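Local coordinates for protein transcriptional regulator, putative (Pseudomonas syringae pv. tomato, PDB 2R5F) that probably acts as a DNA-binding transcriptional regulator of the SorC family, here represented by its putative sugar-binding domain, at residues L10-E13 against T14-Q17. Sequence-based numbering, arbitrary orientation.
Sequences LELE and TRLQ. With SO4 (sulfate ion), chain C.
The carbonyl oxygen of L10 accepts two hydrogen bonds from T14, at 3.0 Å from OG1 and 3.1 Å from the backbone N, the two donors arriving from opposite faces of the carbonyl plane. With its OG1 beside its own backbone N, T14 can fold the hydroxyl back over the preceding turn. The i to i+4 pattern continues as R15 N to E11 O, L16 N to L12 O and Q17 N to E13 O, with N-H...O angles of 165° to 168°, as expected of a regular alpha helix.

R15 bends at chi3 and runs back toward the amino end, which brings E11 O over the centre of one guanidinium face, 3.7 Å above its plane. A sulfate, probably from the crystallisation liquor, meets that group at its edge: R15 NH2 donates a short, bent hydrogen bond (132°) to sulfate O1, 2.6 Å away in the guanidinium plane, while L12 N donates to sulfate O3 at 2.9 Å. H9 ND1 is hydrogen-bonded to the same sulfate at the start of the helix, where N-H groups and the helix dipole would help hold an anion. The E11 carboxylate stays beyond salt-bridge range, OE1 being 4.2 Å from R15 NH1.

Helix 10-20 packs L12 and L16 onto A259 of helix 256-262, while E13 OE2 and Q17 OE1 accept hydrogen bonds from V27 N and V25 N of strand 24-28, which runs parallel to strand 251-255.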
# COMPACT_ATOMS: atom_id res chain seq x y z
N LEU A 10 -16.46 1.19 -15.09
CA LEU A 10 -15.33 1.10 -16.01
C LEU A 10 -15.00 2.44 -16.65
O LEU A 10 -13.83 2.72 -16.92
CB LEU A 10 -15.58 0.05 -17.10
CG LEU A 10 -15.63 -1.44 -16.71
CD1 LEU A 10 -15.87 -2.32 -17.97
CD2 LEU A 10 -14.39 -1.92 -15.94
N GLU A 11 -16.03 3.25 -16.88
CA GLU A 11 -15.85 4.59 -17.38
C GLU A 11 -15.18 5.53 -16.34
O GLU A 11 -14.31 6.34 -16.67
CB GLU A 11 -17.18 5.15 -17.86
CG GLU A 11 -17.85 4.28 -18.94
CD GLU A 11 -19.17 4.84 -19.41
OE1 GLU A 11 -19.74 5.74 -18.73
OE2 GLU A 11 -19.66 4.38 -20.48
N LEU A 12 -15.59 5.43 -15.10
CA LEU A 12 -14.96 6.21 -14.03
C LEU A 12 -13.47 5.83 -13.89
O LEU A 12 -12.60 6.70 -13.82
CB LEU A 12 -15.73 6.00 -12.71
CG LEU A 12 -15.30 6.68 -11.41
CD1 LEU A 12 -15.21 8.18 -11.64
CD2 LEU A 12 -16.34 6.37 -10.31
N GLU A 13 -13.18 4.53 -13.87
CA GLU A 13 -11.80 4.03 -13.90
C GLU A 13 -10.98 4.68 -15.02
O GLU A 13 -9.89 5.24 -14.76
CB GLU A 13 -11.81 2.51 -14.08
CG GLU A 13 -12.30 1.78 -12.83
CD GLU A 13 -12.36 0.25 -12.98
OE1 GLU A 13 -11.91 -0.28 -14.02
OE2 GLU A 13 -12.86 -0.43 -12.05
N THR A 14 -11.50 4.60 -16.25
CA THR A 14 -10.88 5.21 -17.42
C THR A 14 -10.57 6.72 -17.30
O THR A 14 -9.46 7.15 -17.63
CB THR A 14 -11.75 4.95 -18.69
OG1 THR A 14 -11.73 3.55 -18.95
CG2 THR A 14 -11.19 5.68 -19.87
N ARG A 15 -11.53 7.52 -16.83
CA ARG A 15 -11.31 8.98 -16.65
C ARG A 15 -10.21 9.29 -15.63
O ARG A 15 -9.38 10.17 -15.86
CB ARG A 15 -12.62 9.70 -16.27
CG ARG A 15 -13.67 9.72 -17.40
CD ARG A 15 -14.93 10.57 -17.07
NE ARG A 15 -15.75 9.92 -16.04
CZ ARG A 15 -16.78 9.11 -16.28
NH1 ARG A 15 -17.13 8.85 -17.54
NH2 ARG A 15 -17.45 8.56 -15.28
N LEU A 16 -10.20 8.56 -14.52
CA LEU A 16 -9.19 8.71 -13.47
C LEU A 16 -7.79 8.35 -14.00
O LEU A 16 -6.83 9.09 -13.76
CB LEU A 16 -9.56 7.87 -12.24
CG LEU A 16 -10.79 8.32 -11.43
CD1 LEU A 16 -10.98 7.46 -10.19
CD2 LEU A 16 -10.70 9.75 -11.03
N GLN A 17 -7.69 7.24 -14.74
CA GLN A 17 -6.45 6.84 -15.42
C GLN A 17 -5.93 7.92 -16.35
O GLN A 17 -4.75 8.21 -16.35
CB GLN A 17 -6.62 5.52 -16.18
CG GLN A 17 -6.88 4.32 -15.25
CD GLN A 17 -7.28 3.07 -15.99
OE1 GLN A 17 -7.56 2.05 -15.38
NE2 GLN A 17 -7.31 3.14 -17.30
S SO4 C . -19.35 5.37 -13.94
O1 SO4 C . -19.14 6.74 -14.42
O2 SO4 C . -20.55 4.79 -14.54
O3 SO4 C . -18.20 4.54 -14.36
O4 SO4 C . -19.55 5.42 -12.48